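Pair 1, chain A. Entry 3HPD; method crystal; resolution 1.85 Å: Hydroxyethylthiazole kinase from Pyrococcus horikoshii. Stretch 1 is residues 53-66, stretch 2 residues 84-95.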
# COMPACT_ATOMS: atom_id res chain seq x y z
N MET A 53 -16.07 -12.30 10.65
CA MET A 53 -14.63 -12.34 10.40
C MET A 53 -13.84 -12.66 11.67
O MET A 53 -12.90 -13.46 11.63
CB MET A 53 -14.17 -11.00 9.80
CG MET A 53 -12.90 -11.11 8.98
SD MET A 53 -13.08 -12.27 7.60
CE MET A 53 -13.55 -11.17 6.26
N ILE A 54 -14.22 -12.07 12.79
CA ILE A 54 -13.53 -12.32 14.05
C ILE A 54 -13.79 -13.75 14.52
O ILE A 54 -12.96 -14.36 15.20
CB ILE A 54 -13.97 -11.31 15.13
CG1 ILE A 54 -13.58 -9.89 14.69
CG2 ILE A 54 -13.29 -11.63 16.47
CD1 ILE A 54 -14.05 -8.80 15.62
N ARG A 55 -14.94 -14.29 14.15
CA ARG A 55 -15.30 -15.67 14.50
C ARG A 55 -14.38 -16.60 13.72
O ARG A 55 -13.95 -17.65 14.21
CB ARG A 55 -16.74 -15.96 14.09
CG ARG A 55 -17.81 -15.41 15.01
CD ARG A 55 -19.18 -15.71 14.44
NE ARG A 55 -20.26 -15.46 15.40
CZ ARG A 55 -21.52 -15.82 15.19
NH1 ARG A 55 -21.86 -16.43 14.06
NH2 ARG A 55 -22.45 -15.58 16.11
N LEU A 56 -14.09 -16.21 12.49
CA LEU A 56 -13.25 -16.97 11.58
C LEU A 56 -11.78 -16.91 12.00
O LEU A 56 -11.05 -17.90 11.88
CB LEU A 56 -13.42 -16.40 10.17
CG LEU A 56 -13.60 -17.33 8.97
CD1 LEU A 56 -14.59 -18.43 9.30
CD2 LEU A 56 -14.09 -16.50 7.78
N ALA A 57 -11.36 -15.75 12.49
CA ALA A 57 -9.98 -15.51 12.90
C ALA A 57 -9.51 -16.19 14.18
O ALA A 57 -10.32 -16.63 15.00
CB ALA A 57 -9.74 -14.00 13.02
N ASP A 58 -8.20 -16.27 14.33
CA ASP A 58 -7.59 -16.88 15.51
C ASP A 58 -7.00 -15.80 16.41
O ASP A 58 -6.66 -16.05 17.57
CB ASP A 58 -6.50 -17.86 15.08
CG ASP A 58 -7.05 -19.01 14.27
OD1 ASP A 58 -7.95 -19.71 14.79
OD2 ASP A 58 -6.60 -19.23 13.12
N ALA A 59 -6.90 -14.59 15.88
CA ALA A 59 -6.38 -13.46 16.62
C ALA A 59 -6.77 -12.18 15.90
O ALA A 59 -7.03 -12.19 14.69
CB ALA A 59 -4.86 -13.55 16.74
N VAL A 60 -6.84 -11.08 16.64
CA VAL A 60 -7.20 -9.79 16.06
C VAL A 60 -6.12 -8.75 16.36
O VAL A 60 -5.70 -8.60 17.51
CB VAL A 60 -8.55 -9.28 16.64
CG1 VAL A 60 -8.90 -7.92 16.04
CG2 VAL A 60 -9.66 -10.29 16.33
N VAL A 61 -5.67 -8.06 15.33
CA VAL A 61 -4.66 -7.01 15.48
C VAL A 61 -5.29 -5.67 15.13
O VAL A 61 -5.84 -5.49 14.05
CB VAL A 61 -3.45 -7.26 14.53
CG1 VAL A 61 -2.47 -6.08 14.59
CG2 VAL A 61 -2.74 -8.55 14.94
N ILE A 62 -5.23 -4.73 16.08
CA ILE A 62 -5.79 -3.40 15.89
C ILE A 62 -4.65 -2.39 15.83
O ILE A 62 -3.80 -2.34 16.72
CB ILE A 62 -6.75 -3.03 17.05
CG1 ILE A 62 -7.94 -3.99 17.07
CG2 ILE A 62 -7.24 -1.59 16.88
CD1 ILE A 62 -8.85 -3.84 18.28
N ASN A 63 -4.64 -1.59 14.77
CA ASN A 63 -3.60 -0.59 14.55
C ASN A 63 -4.29 0.73 14.20
O ASN A 63 -4.95 0.83 13.17
CB ASN A 63 -2.70 -1.06 13.40
CG ASN A 63 -1.54 -0.13 13.15
OD1 ASN A 63 -1.70 1.08 13.07
ND2 ASN A 63 -0.34 -0.71 13.01
N ILE A 64 -4.13 1.74 15.05
CA ILE A 64 -4.79 3.03 14.86
C ILE A 64 -4.01 4.08 14.05
O ILE A 64 -4.35 5.26 14.08
CB ILE A 64 -5.14 3.67 16.22
CG1 ILE A 64 -3.85 4.03 16.97
CG2 ILE A 64 -5.97 2.71 17.05
CD1 ILE A 64 -4.08 4.75 18.30
N GLY A 65 -2.99 3.63 13.32
CA GLY A 65 -2.16 4.54 12.54
C GLY A 65 -2.84 5.61 11.68
O GLY A 65 -2.33 6.73 11.56
N THR A 66 -3.96 5.26 11.05
CA THR A 66 -4.67 6.21 10.20
C THR A 66 -6.16 6.17 10.51
O THR A 66 -6.99 6.15 9.61
CB THR A 66 -4.49 5.88 8.70
OG1 THR A 66 -4.93 4.55 8.44
CG2 THR A 66 -3.02 6.02 8.29
N GLU A 84 -15.54 -11.22 23.78
CA GLU A 84 -16.66 -12.10 24.07
C GLU A 84 -16.33 -13.52 23.61
O GLU A 84 -16.66 -14.50 24.28
CB GLU A 84 -17.93 -11.63 23.36
CG GLU A 84 -18.36 -10.21 23.72
CD GLU A 84 -19.71 -9.83 23.13
OE1 GLU A 84 -20.02 -10.28 22.00
OE2 GLU A 84 -20.45 -9.07 23.78
N LEU A 85 -15.66 -13.64 22.46
CA LEU A 85 -15.30 -14.93 21.89
C LEU A 85 -14.00 -15.51 22.46
O LEU A 85 -13.72 -16.70 22.31
CB LEU A 85 -15.16 -14.82 20.37
CG LEU A 85 -16.43 -14.52 19.57
CD1 LEU A 85 -16.05 -14.08 18.16
CD2 LEU A 85 -17.32 -15.76 19.53
N GLY A 86 -13.20 -14.66 23.09
CA GLY A 86 -11.95 -15.14 23.63
C GLY A 86 -10.84 -15.18 22.60
O GLY A 86 -9.90 -15.95 22.72
N LYS A 87 -10.96 -14.36 21.56
CA LYS A 87 -9.92 -14.30 20.53
C LYS A 87 -8.89 -13.27 21.02
O LYS A 87 -9.26 -12.14 21.37
CB LYS A 87 -10.51 -13.86 19.19
CG LYS A 87 -11.57 -14.80 18.61
CD LYS A 87 -11.02 -16.21 18.42
CE LYS A 87 -12.10 -17.17 17.92
NZ LYS A 87 -12.49 -16.93 16.51
N PRO A 88 -7.60 -13.64 21.07
CA PRO A 88 -6.60 -12.68 21.54
C PRO A 88 -6.52 -11.41 20.70
O PRO A 88 -6.63 -11.45 19.47
CB PRO A 88 -5.31 -13.50 21.52
CG PRO A 88 -5.54 -14.47 20.41
CD PRO A 88 -6.97 -14.90 20.65
N ILE A 89 -6.32 -10.28 21.38
CA ILE A 89 -6.23 -8.98 20.72
C ILE A 89 -4.87 -8.32 20.92
O ILE A 89 -4.36 -8.28 22.03
CB ILE A 89 -7.30 -8.02 21.28
CG1 ILE A 89 -8.70 -8.62 21.09
CG2 ILE A 89 -7.20 -6.66 20.58
CD1 ILE A 89 -9.76 -7.92 21.88
N VAL A 90 -4.30 -7.81 19.83
CA VAL A 90 -3.03 -7.10 19.87
C VAL A 90 -3.32 -5.66 19.47
O VAL A 90 -3.91 -5.42 18.41
CB VAL A 90 -2.00 -7.68 18.87
CG1 VAL A 90 -0.71 -6.87 18.93
CG2 VAL A 90 -1.72 -9.14 19.17
N LEU A 91 -2.91 -4.71 20.30
CA LEU A 91 -3.13 -3.30 19.99
C LEU A 91 -1.83 -2.55 19.79
O LEU A 91 -0.93 -2.62 20.62
CB LEU A 91 -3.91 -2.62 21.12
CG LEU A 91 -4.00 -1.09 21.02
CD1 LEU A 91 -4.84 -0.69 19.80
CD2 LEU A 91 -4.61 -0.52 22.30
N ASP A 92 -1.72 -1.85 18.66
CA ASP A 92 -0.54 -1.04 18.39
C ASP A 92 -1.09 0.38 18.36
O ASP A 92 -1.70 0.80 17.38
CB ASP A 92 0.07 -1.38 17.03
CG ASP A 92 1.43 -0.75 16.84
OD1 ASP A 92 1.63 0.37 17.36
OD2 ASP A 92 2.30 -1.36 16.18
N PRO A 93 -0.87 1.14 19.45
CA PRO A 93 -1.33 2.53 19.62
C PRO A 93 -0.50 3.55 18.86
O PRO A 93 -0.01 4.52 19.45
CB PRO A 93 -1.21 2.72 21.13
CG PRO A 93 0.08 2.01 21.42
CD PRO A 93 -0.04 0.72 20.59
N VAL A 94 -0.37 3.35 17.55
CA VAL A 94 0.42 4.25 16.72
C VAL A 94 0.06 5.72 16.90
O VAL A 94 -1.07 6.14 16.63
CB VAL A 94 0.27 3.89 15.22
CG1 VAL A 94 1.14 4.81 14.37
CG2 VAL A 94 0.65 2.44 14.99
N GLY A 95 1.02 6.50 17.37
CA GLY A 95 0.77 7.92 17.54
C GLY A 95 0.14 8.35 18.85
O GLY A 95 -0.14 9.53 19.03

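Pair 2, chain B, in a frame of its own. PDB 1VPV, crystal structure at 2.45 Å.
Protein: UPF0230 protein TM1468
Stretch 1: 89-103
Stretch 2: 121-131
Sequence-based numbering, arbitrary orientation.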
# COMPACT_ATOMS: atom_id res chain seq x y z
N LYS B 89 -2.84 -0.40 23.73
CA LYS B 89 -2.68 -1.84 23.76
C LYS B 89 -1.21 -2.23 23.64
O LYS B 89 -0.74 -3.12 24.35
CB LYS B 89 -3.52 -2.52 22.69
CG LYS B 89 -3.26 -4.03 22.52
CD LYS B 89 -4.13 -4.56 21.36
CE LYS B 89 -3.34 -5.36 20.33
NZ LYS B 89 -2.89 -6.67 20.87
N TYR B 90 -0.48 -1.55 22.76
CA TYR B 90 0.95 -1.79 22.62
C TYR B 90 1.70 -1.45 23.89
O TYR B 90 2.61 -2.17 24.28
CB TYR B 90 1.53 -1.03 21.42
CG TYR B 90 0.81 -1.32 20.12
CD1 TYR B 90 0.28 -2.57 19.83
CD2 TYR B 90 0.68 -0.33 19.16
CE1 TYR B 90 -0.36 -2.82 18.61
CE2 TYR B 90 0.04 -0.57 17.96
CZ TYR B 90 -0.48 -1.81 17.69
OH TYR B 90 -1.12 -1.99 16.48
N LYS B 91 1.28 -0.38 24.56
CA LYS B 91 1.87 0.02 25.82
C LYS B 91 1.72 -1.03 26.91
O LYS B 91 2.69 -1.37 27.60
CB LYS B 91 1.21 1.30 26.29
CG LYS B 91 1.72 1.87 27.61
CD LYS B 91 1.25 3.30 27.75
CE LYS B 91 1.18 3.73 29.20
NZ LYS B 91 2.48 3.48 29.86
N GLU B 92 0.51 -1.52 27.09
CA GLU B 92 0.22 -2.53 28.09
C GLU B 92 0.89 -3.86 27.73
O GLU B 92 1.13 -4.68 28.61
CB GLU B 92 -1.30 -2.71 28.30
N GLU B 93 1.20 -4.07 26.45
CA GLU B 93 2.03 -5.22 26.06
C GLU B 93 3.55 -4.96 26.13
O GLU B 93 4.33 -5.75 25.61
CB GLU B 93 1.71 -5.68 24.63
CG GLU B 93 0.30 -6.22 24.39
CD GLU B 93 0.05 -6.44 22.93
OE1 GLU B 93 0.95 -6.10 22.11
OE2 GLU B 93 -1.04 -6.95 22.57
N ASP B 94 3.95 -3.86 26.76
CA ASP B 94 5.37 -3.57 27.11
C ASP B 94 6.25 -3.15 25.91
O ASP B 94 7.46 -3.24 25.95
CB ASP B 94 6.02 -4.74 27.92
CG ASP B 94 7.27 -4.32 28.69
OD1 ASP B 94 7.26 -3.24 29.33
OD2 ASP B 94 8.26 -5.08 28.70
N TYR B 95 5.65 -2.69 24.83
CA TYR B 95 6.45 -2.01 23.81
C TYR B 95 6.96 -0.67 24.37
O TYR B 95 6.35 -0.09 25.26
CB TYR B 95 5.65 -1.85 22.54
CG TYR B 95 5.50 -3.14 21.77
CD1 TYR B 95 6.52 -3.60 20.90
CD2 TYR B 95 4.34 -3.92 21.88
CE1 TYR B 95 6.39 -4.78 20.16
CE2 TYR B 95 4.19 -5.12 21.13
CZ TYR B 95 5.22 -5.53 20.29
OH TYR B 95 5.08 -6.68 19.56
N ASP B 96 8.14 -0.25 23.92
CA ASP B 96 8.70 1.04 24.35
C ASP B 96 8.37 2.14 23.36
O ASP B 96 8.29 3.27 23.75
CB ASP B 96 10.21 0.99 24.54
CG ASP B 96 10.66 -0.20 25.37
OD1 ASP B 96 10.39 -0.23 26.59
OD2 ASP B 96 11.29 -1.09 24.78
N VAL B 97 8.16 1.78 22.09
CA VAL B 97 7.97 2.75 21.00
C VAL B 97 6.99 2.16 19.96
O VAL B 97 7.01 0.95 19.69
CB VAL B 97 9.31 3.08 20.28
CG1 VAL B 97 9.09 4.02 19.09
CG2 VAL B 97 10.33 3.70 21.21
N VAL B 98 6.12 3.00 19.40
CA VAL B 98 5.30 2.61 18.25
C VAL B 98 5.75 3.42 17.03
O VAL B 98 5.88 4.65 17.11
CB VAL B 98 3.83 2.89 18.44
CG1 VAL B 98 3.06 2.35 17.25
CG2 VAL B 98 3.32 2.27 19.72
N LEU B 99 6.00 2.73 15.94
CA LEU B 99 6.33 3.38 14.69
C LEU B 99 5.19 3.17 13.72
O LEU B 99 4.93 2.04 13.33
CB LEU B 99 7.60 2.78 14.10
CG LEU B 99 7.97 3.27 12.69
CD1 LEU B 99 8.31 4.75 12.70
CD2 LEU B 99 9.14 2.47 12.12
N VAL B 100 4.53 4.24 13.31
CA VAL B 100 3.36 4.19 12.39
C VAL B 100 3.73 4.69 10.98
O VAL B 100 4.26 5.78 10.81
CB VAL B 100 2.19 5.09 12.92
CG1 VAL B 100 0.95 4.98 12.04
CG2 VAL B 100 1.87 4.77 14.36
N LEU B 101 3.41 3.89 9.99
CA LEU B 101 3.57 4.26 8.58
C LEU B 101 2.20 4.29 7.96
O LEU B 101 1.51 3.26 7.91
CB LEU B 101 4.43 3.22 7.82
CG LEU B 101 5.93 3.44 7.99
CD1 LEU B 101 6.34 2.98 9.33
CD2 LEU B 101 6.73 2.72 6.93
N THR B 102 1.77 5.47 7.54
CA THR B 102 0.45 5.61 6.92
C THR B 102 0.56 5.90 5.46
O THR B 102 1.56 6.44 4.99
CB THR B 102 -0.35 6.77 7.50
OG1 THR B 102 0.22 8.02 7.07
CG2 THR B 102 -0.41 6.67 9.03
N LEU B 103 -0.53 5.61 4.77
CA LEU B 103 -0.67 6.09 3.40
C LEU B 103 -0.56 7.63 3.31
O LEU B 103 -0.74 8.36 4.28
CB LEU B 103 -1.96 5.55 2.75
CG LEU B 103 -3.28 6.24 3.07
CD1 LEU B 103 -4.25 5.96 1.97
CD2 LEU B 103 -3.86 5.86 4.42
N VAL B 121 -1.37 10.01 24.35
CA VAL B 121 -0.82 8.83 25.03
C VAL B 121 0.62 9.06 25.48
O VAL B 121 1.35 9.89 24.92
CB VAL B 121 -0.84 7.55 24.16
CG1 VAL B 121 -2.24 7.20 23.75
CG2 VAL B 121 0.04 7.68 22.88
N ASP B 122 1.01 8.28 26.50
CA ASP B 122 2.34 8.30 27.10
C ASP B 122 3.47 7.77 26.26
O ASP B 122 4.62 8.18 26.42
CB ASP B 122 2.31 7.40 28.33
CG ASP B 122 1.64 8.03 29.48
OD1 ASP B 122 1.48 9.27 29.44
OD2 ASP B 122 1.26 7.30 30.43
N ILE B 123 3.15 6.79 25.43
CA ILE B 123 4.13 5.95 24.77
C ILE B 123 4.60 6.67 23.50
O ILE B 123 3.78 7.11 22.71
CB ILE B 123 3.53 4.53 24.48
CG1 ILE B 123 4.52 3.66 23.70
CG2 ILE B 123 2.17 4.61 23.70
CD1 ILE B 123 4.02 2.22 23.48
N PRO B 124 5.93 6.80 23.30
CA PRO B 124 6.37 7.60 22.16
C PRO B 124 5.90 6.96 20.86
O PRO B 124 6.06 5.77 20.67
CB PRO B 124 7.88 7.59 22.27
CG PRO B 124 8.24 6.91 23.51
CD PRO B 124 7.05 6.22 24.06
N VAL B 125 5.24 7.74 20.01
CA VAL B 125 4.71 7.23 18.75
C VAL B 125 5.27 8.11 17.68
O VAL B 125 5.11 9.32 17.73
CB VAL B 125 3.18 7.32 18.72
CG1 VAL B 125 2.64 6.93 17.34
CG2 VAL B 125 2.56 6.44 19.83
N TYR B 126 5.95 7.51 16.73
CA TYR B 126 6.50 8.24 15.60
C TYR B 126 5.69 7.91 14.36
O TYR B 126 5.58 6.76 13.98
CB TYR B 126 7.94 7.84 15.43
CG TYR B 126 8.80 8.29 16.57
CD1 TYR B 126 9.43 9.52 16.56
CD2 TYR B 126 9.01 7.46 17.67
CE1 TYR B 126 10.24 9.92 17.62
CE2 TYR B 126 9.81 7.85 18.72
CZ TYR B 126 10.42 9.08 18.69
OH TYR B 126 11.20 9.49 19.76
N VAL B 127 5.13 8.93 13.73
CA VAL B 127 4.26 8.72 12.60
C VAL B 127 4.92 9.18 11.33
O VAL B 127 5.29 10.32 11.22
CB VAL B 127 2.94 9.48 12.74
CG1 VAL B 127 1.94 8.97 11.66
CG2 VAL B 127 2.35 9.32 14.12
N VAL B 128 5.05 8.26 10.37
CA VAL B 128 5.68 8.56 9.09
C VAL B 128 4.64 8.59 7.99
O VAL B 128 3.90 7.59 7.76
CB VAL B 128 6.75 7.51 8.75
CG1 VAL B 128 7.38 7.80 7.38
CG2 VAL B 128 7.82 7.54 9.79
N ASP B 129 4.56 9.76 7.35
CA ASP B 129 3.79 9.99 6.12
C ASP B 129 4.55 9.37 4.94
O ASP B 129 5.40 10.03 4.37
CB ASP B 129 3.57 11.50 5.85
CG ASP B 129 2.63 11.77 4.63
OD1 ASP B 129 2.17 10.80 3.99
OD2 ASP B 129 2.33 12.96 4.30
N THR B 130 4.21 8.15 4.54
CA THR B 130 4.97 7.48 3.49
C THR B 130 4.82 8.10 2.11
O THR B 130 5.60 7.77 1.23
CB THR B 130 4.52 6.02 3.29
OG1 THR B 130 3.15 6.01 2.93
CG2 THR B 130 4.72 5.23 4.54
N LEU B 131 3.80 8.94 1.90
CA LEU B 131 3.46 9.43 0.54
C LEU B 131 3.23 8.26 -0.44
O LEU B 131 3.44 8.39 -1.64
CB LEU B 131 4.52 10.40 -0.00
CG LEU B 131 4.82 11.62 0.89
CD1 LEU B 131 5.92 12.47 0.27
CD2 LEU B 131 3.58 12.53 1.19

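In both pairs a helix end leads through a short loop into a strand that runs parallel to a strand of the second stretch, and 14 central residues superpose with an RMSD of 0.4 Å. The strand axes approach to 4.7 Å in each, their directions differing by 14° in pair 1 and 18° in pair 2. The backbone ladder begins at a matched proline: A:Val60 N donates to A:Pro88 O (2.9 Å), and B:Val98 N to B:Pro124 O (3.0 Å). The ladder then alternates between strands, as parallel pairing requires. In pair 1, A:Val90 N bonds to A:Val60 O (2.8 Å), A:Ile62 N to A:Val90 O (2.8 Å) and A:Asp92 N to A:Ile62 O (2.9 Å). The matching bonds of pair 2 are B:Tyr126 N to B:Val98 O (2.9 Å), B:Val100 N to B:Tyr126 O (2.8 Å) and B:Val128 N to B:Val100 O (2.6 Å).

On one face A:Val60, A:Ile62, A:Ile89 and A:Leu91 are all aliphatic, as are their counterparts B:Val98, B:Val100, B:Val125 and B:Val127; in pair 2 the polar B:Thr102 and B:Asp129 continue the same face. A:Ile62 spans two neighbours, its CD1 lying 4.0 Å from A:Ile89 CG2 and its CG2 3.9 Å from A:Leu91 CD1; the smaller B:Val100 does likewise, with CG2 3.8 Å from B:Val125 CG1 and CB 4.1 Å from B:Val127 CG1.

The other face differs more. A:Val61 CG2 meets A:Val90 CB at 4.1 Å, whereas at the matched positions B:Leu99 CD1 lies 4.1 Å from B:Tyr126 CB. The B:Tyr126 ring meets B:Val97 through its edge, B:Tyr126 CD2 to B:Val97 CG1 3.7 Å. Further along, the polar A:Asn63 and A:Asp92 match the aliphatic B:Leu101 and B:Val128; B:Leu101 CG lies 4.2 Å from B:Val128 CB.

The sharpest contrast lies just before the proline. A:Lys87 reaches the end of the helix, where its NZ bonds to A:Ile54 O (2.9 Å) and A:Ala57 O (2.7 Å), and weakly to A:Arg55 O (2.8 Å). B:Ile123 fills the matched position by apolar packing, its CD1 lying 3.8 Å from B:Val98 CG2 and 4.5 Å from B:Tyr95 CB.

At the far end, A:Ile64 N bonds only weakly to A:Asp92 O (3.5 Å), while B:Thr102 N reaches B:Val128 O at 3.0 Å. B:Thr130 then donates to B:Thr102 O from both N (3.2 Å) and OG1 (2.6 Å); its counterpart A:Val94 instead packs its CB 3.7 Å from A:Gly65 CA.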